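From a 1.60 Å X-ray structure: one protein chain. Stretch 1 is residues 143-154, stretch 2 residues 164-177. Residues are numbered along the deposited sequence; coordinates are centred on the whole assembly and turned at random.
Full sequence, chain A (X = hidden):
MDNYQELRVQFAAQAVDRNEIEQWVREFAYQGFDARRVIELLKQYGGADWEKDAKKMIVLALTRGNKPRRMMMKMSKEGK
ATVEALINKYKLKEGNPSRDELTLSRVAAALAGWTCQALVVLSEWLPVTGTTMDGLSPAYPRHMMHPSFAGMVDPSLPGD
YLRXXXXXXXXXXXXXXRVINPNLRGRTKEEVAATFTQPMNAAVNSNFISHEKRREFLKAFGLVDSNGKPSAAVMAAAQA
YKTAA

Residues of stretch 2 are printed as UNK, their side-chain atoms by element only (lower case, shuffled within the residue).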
ATOM      1  N   HIS A 143      -0.919  25.894  34.221  1.00 14.92           N
ATOM      2  CA  HIS A 143      -0.322  26.960  33.410  1.00 14.25           C
ATOM      3  C   HIS A 143       0.530  26.441  32.242  1.00 14.04           C
ATOM      4  O   HIS A 143       0.761  27.168  31.272  1.00 13.74           O
ATOM      5  CB  HIS A 143       0.527  27.892  34.286  1.00 14.04           C
ATOM      6  CG  HIS A 143      -0.267  28.687  35.277  1.00 13.33           C
ATOM      7  ND1 HIS A 143      -0.543  28.228  36.546  1.00 13.77           N
ATOM      8  CD2 HIS A 143      -0.832  29.914  35.188  1.00 13.58           C
ATOM      9  CE1 HIS A 143      -1.249  29.136  37.197  1.00 12.74           C
ATOM     10  NE2 HIS A 143      -1.437  30.169  36.396  1.00 13.47           N
ATOM     11  N   MET A 144       0.989  25.192  32.345  1.00 13.68           N
ATOM     12  CA  MET A 144       1.855  24.580  31.330  1.00 13.48           C
ATOM     13  C   MET A 144       1.078  23.858  30.222  1.00 13.21           C
ATOM     14  O   MET A 144       1.677  23.350  29.271  1.00 13.10           O
ATOM     15  CB  MET A 144       2.835  23.591  31.986  1.00 13.63           C
ATOM     16  CG  MET A 144       3.918  24.218  32.857  1.00 13.57           C
ATOM     17  SD  MET A 144       5.098  23.001  33.482  1.00 13.51           S
ATOM     18  CE  MET A 144       6.442  24.090  33.966  1.00 14.58           C
ATOM     19  N   MET A 145      -0.247  23.821  30.341  1.00 12.89           N
ATOM     20  CA  MET A 145      -1.075  22.968  29.485  1.00 12.78           C
ATOM     21  C   MET A 145      -1.537  23.611  28.171  1.00 12.93           C
ATOM     22  O   MET A 145      -2.697  23.486  27.773  1.00 13.14           O
ATOM     23  CB  MET A 145      -2.261  22.399  30.276  1.00 12.35           C
ATOM     24  CG  MET A 145      -1.853  21.431  31.375  1.00 12.85           C
ATOM     25  SD  MET A 145      -3.256  20.740  32.279  1.00 12.15           S
ATOM     26  CE  MET A 145      -4.106  19.868  30.963  1.00 12.58           C
ATOM     27  N   HIS A 146      -0.613  24.297  27.502  1.00 13.00           N
ATOM     28  CA  HIS A 146      -0.794  24.724  26.111  1.00 13.19           C
ATOM     29  C   HIS A 146       0.580  25.038  25.521  1.00 13.08           C
ATOM     30  O   HIS A 146       1.471  25.466  26.257  1.00 13.08           O
ATOM     31  CB  HIS A 146      -1.726  25.935  26.001  1.00 13.28           C
ATOM     32  CG  HIS A 146      -2.295  26.126  24.630  1.00 14.32           C
ATOM     33  ND1 HIS A 146      -1.779  27.032  23.728  1.00 14.55           N
ATOM     34  CD2 HIS A 146      -3.309  25.496  23.989  1.00 15.33           C
ATOM     35  CE1 HIS A 146      -2.467  26.973  22.603  1.00 15.28           C
ATOM     36  NE2 HIS A 146      -3.399  26.046  22.733  1.00 16.00           N
ATOM     37  N   PRO A 147       0.777  24.806  24.202  1.00 12.99           N
ATOM     38  CA  PRO A 147       2.075  25.155  23.607  1.00 13.06           C
ATOM     39  C   PRO A 147       2.457  26.630  23.792  1.00 12.87           C
ATOM     40  O   PRO A 147       3.650  26.957  23.792  1.00 13.12           O
ATOM     41  CB  PRO A 147       1.881  24.821  22.126  1.00 13.15           C
ATOM     42  CG  PRO A 147       0.885  23.708  22.138  1.00 13.12           C
ATOM     43  CD  PRO A 147      -0.062  24.036  23.260  1.00 13.16           C
ATOM     44  N   SER A 148       1.453  27.490  23.974  1.00 12.50           N
ATOM     45  CA  SER A 148       1.650  28.916  24.268  1.00 12.23           C
ATOM     46  C   SER A 148       2.590  29.162  25.445  1.00 11.89           C
ATOM     47  O   SER A 148       3.273  30.184  25.486  1.00 11.85           O
ATOM     48  CB  SER A 148       0.305  29.601  24.559  1.00 12.32           C
ATOM     49  OG  SER A 148      -0.571  29.510  23.449  1.00 12.21           O
ATOM     50  N   PHE A 149       2.623  28.226  26.396  1.00 11.40           N
ATOM     51  CA  PHE A 149       3.432  28.366  27.613  1.00 11.04           C
ATOM     52  C   PHE A 149       4.920  28.574  27.337  1.00 11.21           C
ATOM     53  O   PHE A 149       5.614  29.229  28.120  1.00 11.19           O
ATOM     54  CB  PHE A 149       3.243  27.161  28.551  1.00 10.95           C
ATOM     55  CG  PHE A 149       4.235  27.120  29.683  1.00 10.39           C
ATOM     56  CD1 PHE A 149       4.064  27.931  30.802  1.00 10.25           C
ATOM     57  CD2 PHE A 149       5.355  26.299  29.612  1.00 10.24           C
ATOM     58  CE1 PHE A 149       4.990  27.909  31.839  1.00  9.35           C
ATOM     59  CE2 PHE A 149       6.289  26.271  30.647  1.00 10.03           C
ATOM     60  CZ  PHE A 149       6.104  27.080  31.761  1.00  9.88           C
ATOM     61  N   ALA A 150       5.406  28.004  26.238  1.00 11.30           N
ATOM     62  CA  ALA A 150       6.816  28.140  25.859  1.00 11.57           C
ATOM     63  C   ALA A 150       7.289  29.600  25.822  1.00 11.76           C
ATOM     64  O   ALA A 150       8.439  29.886  26.163  1.00 11.69           O
ATOM     65  CB  ALA A 150       7.071  27.459  24.527  1.00 11.74           C
ATOM     66  N   GLY A 151       6.396  30.510  25.433  1.00 11.82           N
ATOM     67  CA  GLY A 151       6.700  31.945  25.374  1.00 12.00           C
ATOM     68  C   GLY A 151       6.788  32.638  26.726  1.00 12.18           C
ATOM     69  O   GLY A 151       7.048  33.841  26.797  1.00 12.50           O
ATOM     70  N   MET A 152       6.559  31.882  27.798  1.00 12.08           N
ATOM     71  CA  MET A 152       6.665  32.399  29.164  1.00 12.62           C
ATOM     72  C   MET A 152       7.950  31.946  29.847  1.00 12.73           C
ATOM     73  O   MET A 152       8.238  32.346  30.982  1.00 13.17           O
ATOM     74  CB  MET A 152       5.454  31.964  30.000  1.00 12.39           C
ATOM     75  CG  MET A 152       4.128  32.572  29.578  1.00 12.88           C
ATOM     76  SD  MET A 152       3.935  34.292  30.069  1.00 13.68           S
ATOM     77  CE  MET A 152       4.491  35.141  28.589  1.00 14.84           C
ATOM     78  N   VAL A 153       8.722  31.115  29.153  1.00 13.06           N
ATOM     79  CA  VAL A 153       9.927  30.523  29.725  1.00 13.58           C
ATOM     80  C   VAL A 153      11.109  31.481  29.560  1.00 13.96           C
ATOM     81  O   VAL A 153      11.351  31.995  28.469  1.00 14.01           O
ATOM     82  CB  VAL A 153      10.239  29.136  29.092  1.00 13.42           C
ATOM     83  CG1 VAL A 153      11.472  28.518  29.722  1.00 13.68           C
ATOM     84  CG2 VAL A 153       9.050  28.195  29.250  1.00 13.79           C
ATOM     85  N   ASP A 154      11.813  31.723  30.664  1.00 14.44           N
ATOM     86  CA  ASP A 154      13.015  32.556  30.687  1.00 14.97           C
ATOM     87  C   ASP A 154      14.251  31.691  30.417  1.00 15.19           C
ATOM     88  O   ASP A 154      14.652  30.905  31.277  1.00 15.27           O
ATOM     89  CB  ASP A 154      13.125  33.257  32.048  1.00 14.98           C
ATOM     90  CG  ASP A 154      14.396  34.091  32.198  1.00 15.38           C
ATOM     91  OD1 ASP A 154      15.163  34.228  31.221  1.00 16.60           O
ATOM     92  OD2 ASP A 154      14.627  34.609  33.310  1.00 16.73           O
ATOM     93  N   UNK A 164      14.255  21.544  33.990  1.00 19.85           N
ATOM     94  CA  UNK A 164      13.104  21.055  34.755  1.00 19.38           C
ATOM     95  C   UNK A 164      11.791  21.652  34.253  1.00 18.87           C
ATOM     96  O   UNK A 164      10.803  20.932  34.086  1.00 18.93           O
ATOM     97  c   UNK A 164      13.287  21.340  36.243  1.00 19.48           C
ATOM     98  N   UNK A 165      11.789  22.964  34.014  1.00 18.31           N
ATOM     99  CA  UNK A 165      10.615  23.669  33.489  1.00 17.70           C
ATOM    100  C   UNK A 165      10.196  23.094  32.135  1.00 17.51           C
ATOM    101  O   UNK A 165       9.014  22.819  31.910  1.00 17.30           O
ATOM    102  c   UNK A 165      10.865  25.210  33.387  1.00 17.51           C
ATOM    103  c   UNK A 165      10.860  25.865  34.778  1.00 17.43           C
ATOM    104  c   UNK A 165       9.859  25.894  32.443  1.00 17.32           C
ATOM    105  c   UNK A 165       9.487  25.996  35.446  1.00 17.22           C
ATOM    106  N   UNK A 166      11.174  22.895  31.252  1.00 17.43           N
ATOM    107  CA  UNK A 166      10.913  22.397  29.902  1.00 17.60           C
ATOM    108  C   UNK A 166      10.516  20.922  29.874  1.00 17.70           C
ATOM    109  O   UNK A 166       9.609  20.548  29.133  1.00 17.82           O
ATOM    110  c   UNK A 166      12.101  22.670  28.972  1.00 17.77           C
ATOM    111  c   UNK A 166      12.347  24.145  28.621  1.00 18.02           C
ATOM    112  c   UNK A 166      11.118  24.789  27.980  1.00 18.86           C
ATOM    113  c   UNK A 166      13.561  24.294  27.718  1.00 18.33           C
ATOM    114  N   UNK A 167      11.178  20.100  30.690  1.00 17.84           N
ATOM    115  CA  UNK A 167      10.821  18.684  30.821  1.00 17.86           C
ATOM    116  C   UNK A 167       9.392  18.529  31.348  1.00 17.59           C
ATOM    117  O   UNK A 167       8.617  17.727  30.818  1.00 17.64           O
ATOM    118  c   UNK A 167      11.808  17.942  31.733  1.00 18.25           C
ATOM    119  o   UNK A 167      14.098  17.288  31.797  1.00 21.30           O
ATOM    120  c   UNK A 167      13.162  17.687  31.073  1.00 19.35           C
ATOM    121  o   UNK A 167      13.301  17.869  29.844  1.00 21.33           O
ATOM    122  N   UNK A 168       9.049  19.304  32.379  1.00 17.23           N
ATOM    123  CA  UNK A 168       7.697  19.307  32.946  1.00 17.03           C
ATOM    124  C   UNK A 168       6.646  19.685  31.902  1.00 17.05           C
ATOM    125  O   UNK A 168       5.610  19.029  31.794  1.00 16.71           O
ATOM    126  c   UNK A 168       7.615  20.245  34.148  1.00 17.03           C
ATOM    127  N   UNK A 169       6.928  20.741  31.138  1.00 17.06           N
ATOM    128  CA  UNK A 169       6.063  21.192  30.044  1.00 17.19           C
ATOM    129  C   UNK A 169       5.965  20.130  28.946  1.00 17.67           C
ATOM    130  O   UNK A 169       4.892  19.917  28.376  1.00 17.87           O
ATOM    131  n   UNK A 169       4.487  23.207  28.247  1.00 14.99           N
ATOM    132  n   UNK A 169       5.217  23.819  26.327  1.00 15.70           N
ATOM    133  c   UNK A 169       6.309  23.427  27.064  1.00 14.93           C
ATOM    134  c   UNK A 169       5.854  23.029  28.276  1.00 16.17           C
ATOM    135  c   UNK A 169       4.130  23.677  27.064  1.00 14.83           C
ATOM    136  c   UNK A 169       6.590  22.524  29.484  1.00 16.76           C
ATOM    137  N   UNK A 170       7.085  19.460  28.676  1.00 18.08           N
ATOM    138  CA  UNK A 170       7.153  18.420  27.643  1.00 18.64           C
ATOM    139  C   UNK A 170       6.295  17.189  27.959  1.00 18.97           C
ATOM    140  O   UNK A 170       5.867  16.481  27.040  1.00 19.23           O
ATOM    141  o   UNK A 170       9.338  19.086  26.805  1.00 19.23           O
ATOM    142  c   UNK A 170       8.604  18.011  27.377  1.00 18.69           C
ATOM    143  N   UNK A 171       6.040  16.941  29.246  1.00 19.27           N
ATOM    144  CA  UNK A 171       5.133  15.861  29.648  1.00 19.48           C
ATOM    145  C   UNK A 171       3.744  16.098  29.062  1.00 19.57           C
ATOM    146  O   UNK A 171       3.151  15.184  28.483  1.00 19.73           O
ATOM    147  c   UNK A 171       3.863  14.717  33.166  1.00 20.56           C
ATOM    148  c   UNK A 171       5.064  15.709  31.174  1.00 19.73           C
ATOM    149  c   UNK A 171       4.996  13.201  31.518  1.00 20.87           C
ATOM    150  c   UNK A 171       4.246  14.520  31.703  1.00 20.17           C
ATOM    151  N   UNK A 172       3.243  17.329  29.202  1.00 19.29           N
ATOM    152  CA  UNK A 172       1.982  17.730  28.576  1.00 19.36           C
ATOM    153  C   UNK A 172       2.039  17.661  27.048  1.00 19.57           C
ATOM    154  O   UNK A 172       1.105  17.166  26.417  1.00 19.69           O
ATOM    155  c   UNK A 172      -0.942  21.113  26.115  1.00 17.43           C
ATOM    156  c   UNK A 172       0.415  21.379  26.162  1.00 17.12           C
ATOM    157  c   UNK A 172      -0.707  19.578  27.948  1.00 17.55           C
ATOM    158  c   UNK A 172       1.547  19.134  29.028  1.00 18.97           C
ATOM    159  o   UNK A 172      -1.720  21.753  25.177  1.00 17.21           O
ATOM    160  c   UNK A 172       1.208  20.745  27.106  1.00 17.40           C
ATOM    161  c   UNK A 172       0.664  19.837  28.015  1.00 18.43           C
ATOM    162  c   UNK A 172      -1.515  20.215  27.006  1.00 17.27           C
ATOM    163  N   UNK A 173       3.124  18.174  26.464  1.00 19.82           N
ATOM    164  CA  UNK A 173       3.264  18.235  25.006  1.00 20.28           C
ATOM    165  C   UNK A 173       3.259  16.845  24.380  1.00 20.97           C
ATOM    166  O   UNK A 173       2.770  16.665  23.265  1.00 21.12           O
ATOM    167  c   UNK A 173       4.553  20.514  24.784  1.00 19.31           C
ATOM    168  c   UNK A 173       3.512  21.201  23.913  1.00 19.33           C
ATOM    169  c   UNK A 173       5.940  21.041  24.469  1.00 19.06           C
ATOM    170  c   UNK A 173       4.530  18.994  24.598  1.00 19.92           C
ATOM    171  N   UNK A 174       3.802  15.877  25.113  1.00 21.80           N
ATOM    172  CA  UNK A 174       3.794  14.472  24.704  1.00 22.73           C
ATOM    173  C   UNK A 174       2.369  13.925  24.605  1.00 23.39           C
ATOM    174  O   UNK A 174       2.014  13.285  23.613  1.00 23.72           O
ATOM    175  c   UNK A 174       4.627  13.635  25.683  1.00 22.68           C
ATOM    176  c   UNK A 174       5.489  11.494  26.655  1.00 23.04           C
ATOM    177  c   UNK A 174       5.405  11.766  24.167  1.00 23.16           C
ATOM    178  c   UNK A 174       4.733  12.117  25.488  1.00 22.81           C
ATOM    179  N   UNK A 175       1.563  14.190  25.632  1.00 24.03           N
ATOM    180  CA  UNK A 175       0.177  13.720  25.681  1.00 24.78           C
ATOM    181  C   UNK A 175      -0.689  14.452  24.664  1.00 25.22           C
ATOM    182  O   UNK A 175      -1.442  13.828  23.917  1.00 25.19           O
ATOM    183  c   UNK A 175       1.031  12.067  28.114  1.00 26.06           C
ATOM    184  o   UNK A 175       0.280  11.114  27.877  1.00 26.23           O
ATOM    185  c   UNK A 175       0.491  13.482  28.240  1.00 25.20           C
ATOM    186  c   UNK A 175      -0.419  13.892  27.085  1.00 24.75           C
ATOM    187  n   UNK A 175       2.341  11.922  28.286  1.00 25.77           N
ATOM    188  N   UNK A 176      -0.558  15.778  24.644  1.00 25.74           N
ATOM    189  CA  UNK A 176      -1.328  16.656  23.764  1.00 26.36           C
ATOM    190  C   UNK A 176      -1.130  16.315  22.287  1.00 27.27           C
ATOM    191  O   UNK A 176      -2.105  16.200  21.542  1.00 27.31           O
ATOM    192  c   UNK A 176      -3.252  21.043  21.885  1.00 24.35           C
ATOM    193  c   UNK A 176      -3.830  20.338  22.937  1.00 24.13           C
ATOM    194  c   UNK A 176      -1.759  19.129  23.279  1.00 25.26           C
ATOM    195  c   UNK A 176      -1.190  19.846  22.232  1.00 24.46           C
ATOM    196  c   UNK A 176      -3.082  19.388  23.631  1.00 24.41           C
ATOM    197  c   UNK A 176      -0.945  18.116  24.039  1.00 26.01           C
ATOM    198  c   UNK A 176      -1.929  20.797  21.531  1.00 24.35           C
ATOM    199  N   UNK A 177       0.127  16.138  21.883  1.00 28.32           N
ATOM    200  CA  UNK A 177       0.477  15.839  20.491  1.00 29.67           C
ATOM    201  C   UNK A 177      -0.080  14.501  20.012  1.00 30.52           C
ATOM    202  O   UNK A 177      -0.400  14.349  18.833  1.00 30.64           O
ATOM    203  c   UNK A 177       1.993  15.862  20.295  1.00 29.55           C
ATOM    204  o   UNK A 177       2.524  17.143  20.585  1.00 30.03           O
TER
HETATM  205  O   HOH W   1      -4.296  22.233  26.106  1.00 13.39           O
HETATM  206  O   HOH W   2       5.493  24.475  23.536  1.00 15.94           O

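Stretch 2 is a continuous helix, and its side chains can be identified in turn against the loop and 3-10 turns of stretch 1. Position 164 carries a single carbon and touches nothing opposite; it is Ala164. Position 165 has four carbons, forked at the first with one arm two carbons long; its CA-to-CB bond points toward stretch 1, and its carbons touch Met144, Phe149 and Val153: this is Ile165. Its CG2 lies 4.0 Å from Phe149 CZ, at the edge of the phenyl ring, and 4.0 Å from Val153 CG2, while its CD1 is 3.9 Å from Met144 CE. At 166 there are again four carbons, but forked at the second. The CA-to-CB bond points away, yet the end returns to Val153, and the residue is Leu166, with CD2 4.1 Å from Val153 CG1.

Position 167 shows two carbons, the second carrying two oxygens, and is out of reach of stretch 1; the carboxylate makes it Asp167. A lone carbon at 168 packs 3.8 Å from Met144 SD, where the small CB of Ala168 meets the thioether.

Position 169 holds one carbon and then a five-membered ring of three carbons and two nitrogens, one nitrogen near Met144 O and the other near a water. This is His169. Its ND1 donates a hydrogen bond to Met144 O (3.0 Å), which lies at the ring edge, and Phe149 CD2 sits over one face, 3.5 Å from His169 ND1. The oxygen of water 2 lies 2.9 Å from His169 NE2, and the water donates a hydrogen bond to Pro147 O.

One carbon and one oxygen at 170 identify Ser170, whose OG turns back to Leu166 O. The four carbons of 171, forked at the second, belong to Leu171, which does not reach stretch 1. Position 172 has one carbon and a six-carbon ring bearing an oxygen, lying under the backbone of Met145: Tyr172. Met145 CA stands 3.6 Å from the centroid of the Tyr172 ring, almost on its normal, a CH-pi contact. Water 1 donates to Met145 O and also hydrogen-bonds Tyr172 OH.

Another four carbons forked at the second, at 173, approach the proline and give Leu173, its CD2 4.0 Å from Pro147 CG. The same pattern at 174 is Leu174, remote from stretch 1. At 175 three carbons, the third carrying an oxygen and a nitrogen, define Gln175, also without a contact. Position 176, one carbon and an unsubstituted six-carbon ring, is Phe176; its CE2 is 4.1 Å from Pro147 CG. Finally, one carbon and one oxygen at 177 make Ser177, whose OG bonds to Leu173 O within the helix.

The contact, burying 612 Å² in all, is largely apolar, with the hydrogen bond from His169 ND1 to Met144 O at its centre. Tyr172 supports the backbone at Met145; one water bridges Met145 O and Tyr172 OH, another Pro147 O and His169 NE2. Hydrophobic packing extends from there, through Ile165 and Leu166 to Val153 and through Leu173 and Phe176 to Pro147.

Stretch 2 (164-177) AILDAHSLYLLQFS
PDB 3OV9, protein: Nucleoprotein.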